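Local structure of 2-c-methyl-d-erythritol 4-phosphate cytidylyltransferase (Streptococcus pneumoniae, 2VSH) at residues I35-K40 with V115-T120; I50-H55 with E75-T80; I128-N133 with D207-K212; V137-E142 with Q167-Q172; K177-L182 with C198-I203. The protein catalyses transfer of the cytidylyl group of CTP to D-ribitol 5-phosphate, supplying CDP-activated ribitol for teichoic acid precursors. All coordinates share one frame; numbering follows the deposited sequence.

Contact 1 (I35-K40 with V115-T120)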
# COMPACT_ATOMS: atom_id res chain seq x y z
N ILE A 35 16.07 16.10 -9.20
CA ILE A 35 17.03 17.03 -8.59
C ILE A 35 16.94 17.04 -7.06
O ILE A 35 17.97 17.00 -6.38
CB ILE A 35 16.89 18.45 -9.18
CG1 ILE A 35 17.33 18.46 -10.66
CG2 ILE A 35 17.65 19.48 -8.33
CD1 ILE A 35 18.81 17.99 -10.91
N HIS A 36 15.71 17.08 -6.54
CA HIS A 36 15.45 16.99 -5.10
C HIS A 36 16.14 15.76 -4.53
O HIS A 36 16.76 15.81 -3.46
CB HIS A 36 13.95 16.84 -4.82
CG HIS A 36 13.17 18.10 -4.99
ND1 HIS A 36 13.08 19.06 -4.02
CD2 HIS A 36 12.41 18.54 -6.02
CE1 HIS A 36 12.32 20.05 -4.44
NE2 HIS A 36 11.90 19.76 -5.65
N THR A 37 16.00 14.64 -5.25
CA THR A 37 16.51 13.35 -4.79
C THR A 37 18.05 13.33 -4.80
O THR A 37 18.69 12.90 -3.83
CB THR A 37 15.96 12.19 -5.69
OG1 THR A 37 14.53 12.19 -5.64
CG2 THR A 37 16.47 10.84 -5.20
N ILE A 38 18.65 13.79 -5.89
CA ILE A 38 20.12 13.88 -5.99
C ILE A 38 20.68 14.79 -4.89
O ILE A 38 21.69 14.45 -4.25
CB ILE A 38 20.58 14.35 -7.38
CG1 ILE A 38 20.27 13.31 -8.45
CG2 ILE A 38 22.09 14.65 -7.37
CD1 ILE A 38 20.46 13.82 -9.90
N GLU A 39 20.01 15.93 -4.67
CA GLU A 39 20.34 16.89 -3.59
C GLU A 39 20.53 16.24 -2.22
O GLU A 39 21.44 16.61 -1.50
CB GLU A 39 19.26 17.96 -3.46
CG GLU A 39 19.49 19.19 -4.33
CD GLU A 39 18.32 20.15 -4.29
OE1 GLU A 39 17.41 19.97 -3.45
OE2 GLU A 39 18.30 21.10 -5.12
N LYS A 40 19.65 15.31 -1.87
CA LYS A 40 19.72 14.62 -0.59
C LYS A 40 20.99 13.81 -0.42
O LYS A 40 21.38 13.53 0.71
CB LYS A 40 18.50 13.71 -0.37
CG LYS A 40 17.13 14.38 -0.37
CD LYS A 40 16.99 15.40 0.74
CE LYS A 40 15.55 15.81 0.89
NZ LYS A 40 15.07 16.60 -0.28
N VAL A 115 12.24 8.85 -7.81
CA VAL A 115 10.96 9.46 -7.41
C VAL A 115 10.65 9.34 -5.91
O VAL A 115 9.50 9.47 -5.47
CB VAL A 115 9.78 8.91 -8.23
CG1 VAL A 115 9.85 9.43 -9.67
CG2 VAL A 115 9.73 7.35 -8.15
N ARG A 116 11.69 9.11 -5.14
CA ARG A 116 11.61 9.17 -3.68
C ARG A 116 12.44 10.35 -3.15
O ARG A 116 13.51 10.14 -2.58
CB ARG A 116 12.07 7.86 -3.06
CG ARG A 116 11.03 6.73 -3.13
CD ARG A 116 11.48 5.54 -2.29
NE ARG A 116 10.76 4.32 -2.67
CZ ARG A 116 9.67 3.85 -2.06
NH1 ARG A 116 9.14 4.49 -1.03
NH2 ARG A 116 9.10 2.74 -2.49
N PRO A 117 11.95 11.59 -3.36
CA PRO A 117 12.76 12.77 -2.98
C PRO A 117 12.84 13.05 -1.48
O PRO A 117 13.62 13.93 -1.07
CB PRO A 117 12.06 13.92 -3.71
CG PRO A 117 10.65 13.48 -3.86
CD PRO A 117 10.65 11.97 -3.93
N PHE A 118 12.06 12.33 -0.66
CA PHE A 118 12.00 12.64 0.78
C PHE A 118 12.90 11.76 1.64
O PHE A 118 12.74 11.71 2.87
CB PHE A 118 10.56 12.59 1.29
CG PHE A 118 9.64 13.52 0.54
CD1 PHE A 118 9.78 14.91 0.67
CD2 PHE A 118 8.65 13.02 -0.29
CE1 PHE A 118 8.94 15.78 -0.04
CE2 PHE A 118 7.80 13.89 -1.00
CZ PHE A 118 7.95 15.26 -0.86
N ILE A 119 13.85 11.09 1.00
CA ILE A 119 14.88 10.34 1.70
C ILE A 119 15.66 11.35 2.54
O ILE A 119 15.80 12.51 2.16
CB ILE A 119 15.81 9.59 0.70
CG1 ILE A 119 16.86 8.71 1.43
CG2 ILE A 119 16.41 10.59 -0.33
CD1 ILE A 119 17.81 7.97 0.51
N THR A 120 16.17 10.89 3.69
CA THR A 120 16.90 11.75 4.61
C THR A 120 18.33 11.22 4.77
O THR A 120 18.61 10.06 4.44
CB THR A 120 16.21 11.76 6.00
OG1 THR A 120 16.25 10.43 6.55
CG2 THR A 120 14.74 12.25 5.92
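Thr37 and Pro117 form the tight end of this contact, their CA atoms 4.2 Å apart. The hydroxyl of Thr37, anti to its own carbonyl carbon (chi1 -59°), drops onto the proline, with OG1 3.2 Å from Pro117 CA. This is packing, since the polar needs of OG1 are met elsewhere, by the carbonyls of Ile33 and Ser114. The preceding residue, His36, lays its CB against Pro117 CB at 3.7 Å, while its imidazole leads off to the carbonyl of Leu28. Pro117 occupies a type I turn running from Arg116 to Ile119, in the loop that carries the chain from strand 108-113, past Ser114, a probable CTP-binding residue, to helix 121-133, whose N-cap is Thr120. Toward Lys40 the contact reaches its partly exposed margin. The lysine chain, bent at chi2 and chi4, curls over the turn, so that NZ donates to Pro117 O at 3.1 Å, almost along the C=O axis (167°). On the way its CG passes 3.4 Å from Ile119 O, a buried carbonyl without a polar partner in the model, and Lys40 CB rests on the CG2 branch of Ile119 at 3.8 Å.

Contact 2 (I50-H55 with E75-T80)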
# COMPACT_ATOMS: atom_id res chain seq x y z
N ILE A 50 27.73 10.14 -7.21
CA ILE A 50 26.31 9.89 -7.33
C ILE A 50 26.03 9.49 -8.77
O ILE A 50 26.19 10.30 -9.68
CB ILE A 50 25.47 11.14 -6.94
CG1 ILE A 50 25.73 11.46 -5.47
CG2 ILE A 50 24.00 10.86 -7.17
CD1 ILE A 50 25.49 12.92 -5.12
N VAL A 51 25.69 8.22 -8.96
CA VAL A 51 25.58 7.66 -10.30
C VAL A 51 24.10 7.49 -10.59
O VAL A 51 23.39 6.80 -9.86
CB VAL A 51 26.33 6.30 -10.44
CG1 VAL A 51 26.34 5.84 -11.89
CG2 VAL A 51 27.76 6.41 -9.89
N VAL A 52 23.64 8.16 -11.64
CA VAL A 52 22.22 8.20 -11.98
C VAL A 52 21.94 7.43 -13.28
O VAL A 52 22.46 7.78 -14.34
CB VAL A 52 21.71 9.66 -12.15
CG1 VAL A 52 20.17 9.70 -12.10
CG2 VAL A 52 22.30 10.58 -11.08
N GLY A 53 21.10 6.41 -13.18
CA GLY A 53 20.71 5.60 -14.34
C GLY A 53 19.46 6.17 -14.96
O GLY A 53 18.40 6.16 -14.35
N VAL A 54 19.57 6.65 -16.19
CA VAL A 54 18.45 7.26 -16.90
C VAL A 54 18.23 6.52 -18.22
O VAL A 54 19.17 5.97 -18.80
CB VAL A 54 18.72 8.78 -17.14
CG1 VAL A 54 17.72 9.39 -18.05
CG2 VAL A 54 18.70 9.55 -15.81
N HIS A 55 16.99 6.51 -18.70
CA HIS A 55 16.69 5.99 -20.02
C HIS A 55 17.61 6.68 -21.02
O HIS A 55 17.80 7.90 -20.96
CB HIS A 55 15.21 6.23 -20.34
CG HIS A 55 14.78 5.73 -21.69
ND1 HIS A 55 15.25 6.26 -22.87
CD2 HIS A 55 13.89 4.77 -22.03
CE1 HIS A 55 14.67 5.64 -23.89
NE2 HIS A 55 13.85 4.73 -23.41
N GLU A 75 30.78 17.49 -11.04
CA GLU A 75 31.83 16.47 -11.04
C GLU A 75 31.56 15.32 -10.08
O GLU A 75 32.19 14.27 -10.19
CB GLU A 75 33.20 17.11 -10.76
CG GLU A 75 33.92 17.63 -11.99
CD GLU A 75 33.68 19.11 -12.24
OE1 GLU A 75 34.69 19.86 -12.39
OE2 GLU A 75 32.51 19.53 -12.29
N ARG A 76 30.64 15.52 -9.14
CA ARG A 76 30.22 14.48 -8.20
C ARG A 76 29.15 13.55 -8.80
O ARG A 76 28.85 12.50 -8.23
CB ARG A 76 29.63 15.12 -6.93
CG ARG A 76 30.48 16.23 -6.29
CD ARG A 76 31.54 15.72 -5.28
NE ARG A 76 31.22 14.43 -4.67
CZ ARG A 76 30.29 14.21 -3.74
NH1 ARG A 76 29.52 15.19 -3.26
NH2 ARG A 76 30.12 12.98 -3.29
N ILE A 77 28.56 13.96 -9.92
CA ILE A 77 27.42 13.26 -10.49
C ILE A 77 27.80 12.64 -11.83
O ILE A 77 28.41 13.30 -12.67
CB ILE A 77 26.20 14.20 -10.65
CG1 ILE A 77 25.79 14.72 -9.26
CG2 ILE A 77 25.04 13.46 -11.35
CD1 ILE A 77 25.00 16.02 -9.26
N ILE A 78 27.46 11.36 -12.01
CA ILE A 78 27.64 10.65 -13.27
C ILE A 78 26.26 10.23 -13.76
O ILE A 78 25.56 9.48 -13.08
CB ILE A 78 28.60 9.41 -13.14
CG1 ILE A 78 30.03 9.86 -12.81
CG2 ILE A 78 28.59 8.57 -14.41
CD1 ILE A 78 30.96 8.74 -12.28
N ILE A 79 25.86 10.76 -14.92
CA ILE A 79 24.67 10.28 -15.62
C ILE A 79 25.06 9.13 -16.55
O ILE A 79 25.99 9.25 -17.35
CB ILE A 79 23.97 11.40 -16.45
CG1 ILE A 79 23.73 12.66 -15.59
CG2 ILE A 79 22.63 10.89 -17.04
CD1 ILE A 79 22.77 12.47 -14.38
N THR A 80 24.34 8.01 -16.45
CA THR A 80 24.60 6.86 -17.33
C THR A 80 23.30 6.24 -17.84
O THR A 80 22.24 6.46 -17.26
CB THR A 80 25.55 5.81 -16.66
OG1 THR A 80 26.08 4.92 -17.66
CG2 THR A 80 24.83 5.00 -15.57
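A beta-alpha-beta unit, made of strand 50-54, helix 59-69 and strand 77-81, brings these two strands side by side in parallel, with their short axes 4.7 Å apart and twisted by 20°. Five backbone hydrogen bonds zip them together, and all are close to straight. Ile50 N gives to Arg76 O, and Ile50 O takes the N-H of Ile78. Val52 then repeats the pattern: its N donates to Ile78 O at 2.7 Å, the shortest bond of the ladder, and its O receives Thr80 N at 2.8 Å. Val54 N closes the series on Thr80 O. The carbonyls of Ile78 and Thr80 also meet CA-H groups, those of Val51 and Gly53.

Side chains in register share a face. On one side Val52 and Ile79 lie alongside each other, pointing the same way; Ile79 bends back at chi2 (-64°), which puts its CD1 3.7 Å from Val52 CB. The CG2 of Val52 also meets CG2 of Ile77 at 4.0 Å. Helix 33-42 covers Ile50, Val52 and Ile77, whereas Ile79 and Val54 lie under helix 59-69. On the other side Val51 CG1 crosses obliquely to Thr80 CG2 at 4.1 Å, both beneath helix 86-100, and Gly53, without a side chain, lies on this face close to Ser89, which probably binds CTP. Strand 50-54 pairs along its other edge with strand 3-9, giving the parallel 3-2-1-4 strand order of a Rossmann-like nucleotide-binding sheet, as in GT-A-type nucleotidyltransferases.

Contact 3 (I128-N133 with D207-K212); sequences IQLAQN and DVALAK
Of the flat groups here, the carboxylate of Asp207 stands at the margin: with CG anti to the backbone N it extends so that OD1 lies 4.0 Å from Asn133 O. Its true partner is His134, whose ND1 is hydrogen-bonded to the same OD1, and Phe155 of the second subunit packs on the residue. The other flat group that matters is the peptide after Leu210. Its oxygen is met by the CD2 methyl of Leu130 at 3.6 Å, and the methyl lies well out of the peptide plane.

Leu130 carries nearly the whole contact. It points from the helix at the strand and straddles two alanines, two residues apart, that project from the same side of the strand: CG sits 4.1 Å from Ala209 CB, and CD2 lies 3.8 Å from Ala211 CB. Its torsions are unusual, with chi1 at -99° and CD1 almost eclipsing CA (chi2 5°), which suggests a somewhat strained or imperfectly defined side chain. Helix 121-133 here packs as a layer on the mixed sheet of the alpha/beta fold, running against strand 208-212 at 160°. The axes come within 8.7 Å, consistent with the small alanine methyls on this side of the strand. Leu130 also touches Val137, so it spans two adjacent strands.

Leu210 points its CB away from the helix, and its side chain packs on Tyr166 of its own chain and on Ile156 of the second subunit. Strand 208-212 is outermost within its own chain, and Val208 and Leu210 form backbone hydrogen bonds with that second subunit, while Ala209 and Ala211 bond to strand 136-142.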
# COMPACT_ATOMS: atom_id res chain seq x y z
N ILE A 128 24.26 2.76 5.05
CA ILE A 128 25.71 2.59 4.96
C ILE A 128 26.23 1.82 6.18
O ILE A 128 27.05 0.91 6.05
CB ILE A 128 26.43 3.96 4.81
CG1 ILE A 128 26.13 4.55 3.41
CG2 ILE A 128 27.94 3.81 5.04
CD1 ILE A 128 26.33 6.09 3.32
N GLN A 129 25.74 2.17 7.37
CA GLN A 129 26.23 1.54 8.59
C GLN A 129 25.85 0.05 8.66
O GLN A 129 26.71 -0.79 8.94
CB GLN A 129 25.69 2.28 9.82
CG GLN A 129 26.16 1.69 11.14
CD GLN A 129 25.39 2.22 12.34
OE1 GLN A 129 24.30 2.79 12.19
NE2 GLN A 129 25.94 2.05 13.53
N LEU A 130 24.58 -0.25 8.41
CA LEU A 130 24.09 -1.63 8.32
C LEU A 130 24.82 -2.48 7.25
O LEU A 130 25.11 -3.66 7.48
CB LEU A 130 22.58 -1.63 8.09
CG LEU A 130 21.53 -1.84 9.20
CD1 LEU A 130 22.08 -1.94 10.63
CD2 LEU A 130 20.42 -0.83 9.12
N ALA A 131 25.16 -1.88 6.10
CA ALA A 131 25.90 -2.61 5.05
C ALA A 131 27.27 -3.16 5.50
O ALA A 131 27.79 -4.10 4.91
CB ALA A 131 26.04 -1.76 3.78
N GLN A 132 27.83 -2.58 6.56
CA GLN A 132 29.14 -3.00 7.06
C GLN A 132 29.10 -4.41 7.63
O GLN A 132 30.04 -5.18 7.44
CB GLN A 132 29.68 -2.02 8.11
CG GLN A 132 29.85 -0.59 7.58
CD GLN A 132 30.28 0.40 8.66
OE1 GLN A 132 30.83 0.03 9.71
NE2 GLN A 132 30.05 1.69 8.39
N ASN A 133 28.01 -4.78 8.31
CA ASN A 133 27.94 -6.11 8.92
C ASN A 133 26.90 -7.05 8.31
O ASN A 133 26.63 -8.11 8.86
CB ASN A 133 27.78 -6.00 10.44
CG ASN A 133 27.36 -4.61 10.88
OD1 ASN A 133 26.45 -4.01 10.29
ND2 ASN A 133 28.05 -4.07 11.88
N ASP A 207 22.22 -12.49 4.06
CA ASP A 207 21.76 -11.74 5.23
C ASP A 207 21.39 -10.30 4.85
O ASP A 207 22.26 -9.45 4.64
CB ASP A 207 22.87 -11.76 6.29
CG ASP A 207 22.52 -10.94 7.54
OD1 ASP A 207 23.45 -10.44 8.21
OD2 ASP A 207 21.32 -10.79 7.87
N VAL A 208 20.08 -10.04 4.76
CA VAL A 208 19.57 -8.72 4.40
C VAL A 208 18.93 -8.06 5.63
O VAL A 208 17.83 -8.44 6.05
CB VAL A 208 18.56 -8.76 3.22
CG1 VAL A 208 18.27 -7.35 2.71
CG2 VAL A 208 19.07 -9.64 2.06
N ALA A 209 19.64 -7.09 6.19
CA ALA A 209 19.19 -6.34 7.37
C ALA A 209 18.08 -5.37 7.00
O ALA A 209 18.01 -4.89 5.86
CB ALA A 209 20.35 -5.57 7.96
N LEU A 210 17.21 -5.08 7.98
CA LEU A 210 16.17 -4.08 7.79
C LEU A 210 16.70 -2.71 8.24
O LEU A 210 17.24 -2.58 9.33
CB LEU A 210 14.91 -4.45 8.60
CG LEU A 210 14.28 -5.82 8.31
CD1 LEU A 210 13.03 -6.05 9.18
CD2 LEU A 210 13.96 -6.00 6.84
N ALA A 211 16.54 -1.69 7.38
CA ALA A 211 16.77 -0.30 7.79
C ALA A 211 15.41 0.38 7.92
O ALA A 211 14.47 0.07 7.21
CB ALA A 211 17.66 0.44 6.80
N LYS A 212 15.33 1.32 8.86
CA LYS A 212 14.10 2.02 9.16
C LYS A 212 13.86 3.07 8.09
O LYS A 212 14.67 3.99 7.91
CB LYS A 212 14.19 2.64 10.58
CG LYS A 212 13.06 3.58 10.99
CD LYS A 212 13.28 4.09 12.43
CE LYS A 212 12.83 5.55 12.63
NZ LYS A 212 11.40 5.78 12.27

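Contact 4 (V137-E142 with Q167-Q172)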
# COMPACT_ATOMS: atom_id res chain seq x y z
N VAL A 137 21.00 -4.38 2.63
CA VAL A 137 20.09 -3.64 3.49
C VAL A 137 18.87 -3.25 2.67
O VAL A 137 19.00 -2.83 1.54
CB VAL A 137 20.76 -2.33 4.04
CG1 VAL A 137 19.85 -1.65 5.10
CG2 VAL A 137 22.12 -2.61 4.62
N ASP A 138 17.69 -3.41 3.25
CA ASP A 138 16.47 -3.01 2.60
C ASP A 138 15.80 -2.03 3.54
O ASP A 138 15.61 -2.32 4.72
CB ASP A 138 15.58 -4.24 2.41
CG ASP A 138 14.51 -4.05 1.37
OD1 ASP A 138 14.40 -2.95 0.78
OD2 ASP A 138 13.75 -5.03 1.13
N THR A 139 15.44 -0.86 3.01
CA THR A 139 14.74 0.14 3.81
C THR A 139 13.26 -0.14 3.80
O THR A 139 12.61 -0.16 2.73
CB THR A 139 15.04 1.57 3.35
OG1 THR A 139 16.44 1.74 3.16
CG2 THR A 139 14.61 2.57 4.39
N VAL A 140 12.70 -0.34 4.99
CA VAL A 140 11.31 -0.71 5.13
C VAL A 140 10.60 0.07 6.24
O VAL A 140 11.26 0.65 7.11
CB VAL A 140 11.15 -2.23 5.41
CG1 VAL A 140 11.86 -3.08 4.35
CG2 VAL A 140 11.68 -2.59 6.82
N VAL A 141 9.28 0.07 6.18
CA VAL A 141 8.42 0.53 7.27
C VAL A 141 7.42 -0.58 7.60
O VAL A 141 7.19 -1.47 6.77
CB VAL A 141 7.65 1.84 6.91
CG1 VAL A 141 8.59 3.02 6.87
CG2 VAL A 141 6.88 1.71 5.61
N GLU A 142 6.82 -0.54 8.78
CA GLU A 142 5.74 -1.48 9.09
C GLU A 142 4.60 -1.32 8.09
O GLU A 142 4.18 -0.21 7.79
CB GLU A 142 5.21 -1.27 10.51
CG GLU A 142 6.21 -1.65 11.59
CD GLU A 142 5.66 -1.48 12.99
OE1 GLU A 142 4.43 -1.25 13.15
OE2 GLU A 142 6.46 -1.59 13.95
N GLN A 167 6.33 -2.71 4.54
CA GLN A 167 6.30 -2.09 3.22
C GLN A 167 7.74 -1.79 2.79
O GLN A 167 8.49 -1.11 3.52
CB GLN A 167 5.46 -0.81 3.23
CG GLN A 167 5.57 0.02 1.95
CD GLN A 167 5.11 1.46 2.13
OE1 GLN A 167 5.91 2.39 2.07
NE2 GLN A 167 3.82 1.64 2.36
N GLY A 168 8.12 -2.32 1.63
CA GLY A 168 9.46 -2.15 1.10
C GLY A 168 9.61 -0.77 0.50
O GLY A 168 8.76 -0.33 -0.26
N GLN A 169 10.70 -0.10 0.86
CA GLN A 169 11.01 1.20 0.28
C GLN A 169 12.40 1.10 -0.33
O GLN A 169 12.90 0.01 -0.54
CB GLN A 169 10.97 2.29 1.35
CG GLN A 169 9.65 2.37 2.14
CD GLN A 169 9.63 3.55 3.11
OE1 GLN A 169 10.66 3.94 3.68
NE2 GLN A 169 8.45 4.14 3.29
N THR A 170 13.00 2.25 -0.62
CA THR A 170 14.43 2.31 -0.88
C THR A 170 15.01 3.40 0.04
O THR A 170 14.25 4.23 0.54
CB THR A 170 14.78 2.50 -2.39
OG1 THR A 170 14.51 3.83 -2.83
CG2 THR A 170 14.04 1.47 -3.27
N PRO A 171 16.34 3.42 0.27
CA PRO A 171 17.45 2.62 -0.31
C PRO A 171 17.46 1.09 -0.15
O PRO A 171 16.83 0.52 0.75
CB PRO A 171 18.71 3.22 0.34
CG PRO A 171 18.34 4.59 0.70
CD PRO A 171 16.87 4.49 1.14
N GLN A 172 18.17 0.46 -1.07
CA GLN A 172 18.60 -0.91 -0.97
C GLN A 172 20.11 -0.88 -1.22
O GLN A 172 20.57 -0.36 -2.24
CB GLN A 172 17.88 -1.78 -2.00
CG GLN A 172 16.38 -1.76 -1.84
CD GLN A 172 15.62 -2.68 -2.80
OE1 GLN A 172 14.63 -3.29 -2.42
NE2 GLN A 172 16.08 -2.77 -4.05
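Thr139 turns its hydroxyl back beside its own N (chi1 -47°), so that one residue grips Pro171 O twice. The N-H arrives almost along the C=O axis at 3.0 Å from Thr139 N, while Thr139 OG1 comes from above the carbonyl plane at 2.7 Å. Asn127 ND2 supplies a further partner for OG1. On the same strand Thr139 O accepts Gln169 N, and beyond it Val141 and Gln167 exchange both backbone bonds as a hydrogen-bonded antiparallel pair. Between Asp138 and Val140 the register slips by two, a beta bulge, where the partner chain turns a corner at Thr170 before a cis peptide to Pro171.

Val141 and Gln167 run alongside each other, Val141 CG2 lying 3.7 Å from Gln167 CB. Gln169 crosses Val141 at about a right angle, its NE2 touching both methyls of Val141, and is held by Glu214 and Asn217. Asp138 and Gln172 also point the same way, their carboxylate and amide planes 65° apart.

Strand 136-142 runs between strands 165-175 and 208-212 in the same sheet, with helix 121-133 against Val137 and Pro171, helix 197-203 against Asp138 and Gln172, and the second subunit bonded to the Gly168 backbone.

Contact 5 (K177-L182 with C198-I203)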
# COMPACT_ATOMS: atom_id res chain seq x y z
N LYS A 177 30.14 -5.73 -6.20
CA LYS A 177 30.59 -7.04 -6.68
C LYS A 177 29.59 -8.13 -6.32
O LYS A 177 29.27 -8.98 -7.16
CB LYS A 177 31.98 -7.40 -6.11
CG LYS A 177 32.66 -8.62 -6.75
CD LYS A 177 33.92 -9.03 -5.98
CE LYS A 177 34.65 -10.26 -6.57
NZ LYS A 177 33.85 -11.53 -6.60
N ASP A 178 29.06 -8.07 -5.08
CA ASP A 178 28.07 -9.02 -4.61
C ASP A 178 26.82 -9.03 -5.49
O ASP A 178 26.35 -10.10 -5.88
CB ASP A 178 27.68 -8.76 -3.16
CG ASP A 178 28.71 -9.28 -2.17
OD1 ASP A 178 29.80 -9.73 -2.60
OD2 ASP A 178 28.42 -9.22 -0.97
N PHE A 179 26.29 -7.85 -5.80
CA PHE A 179 25.14 -7.78 -6.70
C PHE A 179 25.48 -8.36 -8.08
O PHE A 179 24.68 -9.12 -8.63
CB PHE A 179 24.62 -6.35 -6.85
CG PHE A 179 23.51 -6.22 -7.85
CD1 PHE A 179 23.79 -6.02 -9.20
CD2 PHE A 179 22.17 -6.33 -7.45
CE1 PHE A 179 22.77 -5.90 -10.14
CE2 PHE A 179 21.14 -6.21 -8.38
CZ PHE A 179 21.44 -6.01 -9.73
N MET A 180 26.63 -8.00 -8.63
CA MET A 180 27.03 -8.52 -9.94
C MET A 180 27.11 -10.03 -9.98
O MET A 180 26.55 -10.66 -10.88
CB MET A 180 28.34 -7.90 -10.43
CG MET A 180 28.26 -6.39 -10.60
SD MET A 180 27.17 -5.85 -11.95
CE MET A 180 28.33 -5.89 -13.32
N ASP A 181 27.81 -10.62 -9.01
CA ASP A 181 27.93 -12.07 -8.92
C ASP A 181 26.58 -12.80 -8.84
O ASP A 181 26.35 -13.75 -9.58
CB ASP A 181 28.84 -12.45 -7.74
CG ASP A 181 30.29 -12.05 -7.98
OD1 ASP A 181 30.63 -11.76 -9.15
OD2 ASP A 181 31.08 -12.03 -7.01
N LEU A 182 25.70 -12.35 -7.96
CA LEU A 182 24.41 -13.01 -7.76
C LEU A 182 23.46 -12.81 -8.94
O LEU A 182 22.80 -13.76 -9.37
CB LEU A 182 23.74 -12.50 -6.49
CG LEU A 182 24.42 -12.84 -5.17
CD1 LEU A 182 23.54 -12.31 -4.07
CD2 LEU A 182 24.65 -14.36 -5.03
N CYS A 198 16.97 -6.78 -3.43
CA CYS A 198 17.05 -7.50 -2.16
C CYS A 198 16.54 -8.94 -2.25
O CYS A 198 17.10 -9.84 -1.61
CB CYS A 198 16.33 -6.72 -1.06
SG CYS A 198 17.21 -5.17 -0.64
N LYS A 199 15.50 -9.17 -3.04
CA LYS A 199 14.97 -10.53 -3.28
C LYS A 199 16.05 -11.50 -3.78
O LYS A 199 16.07 -12.66 -3.38
CB LYS A 199 13.79 -10.46 -4.27
CG LYS A 199 13.18 -11.80 -4.70
CD LYS A 199 12.73 -12.65 -3.52
CE LYS A 199 12.02 -13.92 -3.95
NZ LYS A 199 10.64 -13.63 -4.46
N ILE A 200 16.94 -11.01 -4.64
CA ILE A 200 18.02 -11.83 -5.19
C ILE A 200 18.96 -12.25 -4.07
O ILE A 200 19.37 -13.40 -4.02
CB ILE A 200 18.81 -11.08 -6.28
CG1 ILE A 200 17.89 -10.72 -7.46
CG2 ILE A 200 20.01 -11.89 -6.77
CD1 ILE A 200 18.55 -9.79 -8.46
N PHE A 201 19.31 -11.33 -3.17
CA PHE A 201 20.13 -11.66 -2.00
C PHE A 201 19.39 -12.64 -1.08
O PHE A 201 19.96 -13.63 -0.62
CB PHE A 201 20.56 -10.39 -1.22
CG PHE A 201 21.67 -9.59 -1.91
CD1 PHE A 201 21.38 -8.74 -2.98
CD2 PHE A 201 22.98 -9.67 -1.45
CE1 PHE A 201 22.39 -7.99 -3.63
CE2 PHE A 201 24.02 -8.93 -2.08
CZ PHE A 201 23.71 -8.09 -3.18
N VAL A 202 18.10 -12.38 -0.82
CA VAL A 202 17.30 -13.23 0.08
C VAL A 202 17.21 -14.69 -0.41
O VAL A 202 17.47 -15.63 0.36
CB VAL A 202 15.89 -12.59 0.34
CG1 VAL A 202 14.94 -13.55 1.00
CG2 VAL A 202 16.03 -11.34 1.20
N ILE A 203 16.89 -14.86 -1.68
CA ILE A 203 16.72 -16.20 -2.27
C ILE A 203 18.04 -16.97 -2.40
O ILE A 203 18.03 -18.20 -2.43
CB ILE A 203 15.93 -16.17 -3.62
CG1 ILE A 203 15.33 -17.55 -3.91
CG2 ILE A 203 16.78 -15.64 -4.79
CD1 ILE A 203 14.26 -17.53 -4.98
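Two helices of this alpha/beta nucleotidyltransferase, 176-184 and 197-203, cross here at 72° with their short axes 10.3 Å apart, and they meet mainly through apolar side chains. At the start of the second helix Cys198 faces the other way, toward Asp138 and Val208, and Lys199 sends NZ to Ile159 O of the second subunit. Ile200 is the first to engage. Its CG2 branch, anti to the backbone N, presses on Leu182 CB at 3.8 Å, while CD1 reaches more loosely toward Phe179 CE2 at 4.4 Å; its side chain also touches Asn87, a probable CTP-binding residue.

Phe201 contributes most. With CG anti to the carbonyl carbon (chi1 -75°), its ring slides in against the first helix and is met from several directions. Leu182 CD1 lies over one face in a CH-pi contact, 3.9 Å from the ring centroid and 16° off the normal. Asp178 CB meets the rim near the ring plane, 3.8 Å from Phe201 CE2. Phe201 CZ lies 3.7 Å from Phe179 N, and CE1 sits at the edge of the Phe179 ring; the two phenylalanine side chains cross at about a right angle, and Phe174 meets both rings. Val202, which does not meet the first helix, packs on Val208 and on Ile156 of the second subunit. At Ile203, the last residue of the helix, the backbone N donates to Lys199 O at 2.9 Å.

How the contacts relate
From the N terminus, contact 1 opens on helix 33-42 and closes the longer of two early loops at 115-120. Contact 2 falls wholly within that loop, joining two parallel strands of the mixed sheet, and Ile38 of the helix packs directly on Ile77 and Val52. Contact 3 then opens on helix 121-133 and closes only at strand 208-212. Contacts 4 and 5 both lie inside this span, one after the other, and none of the five cross. Contacts 3 and 4 share the sheet through adjoining strands, Cys198 links contact 5 to both, and Ile119 against Pro171 joins contact 1 to contact 4. Contacts 3, 4 and 5 all touch the second subunit.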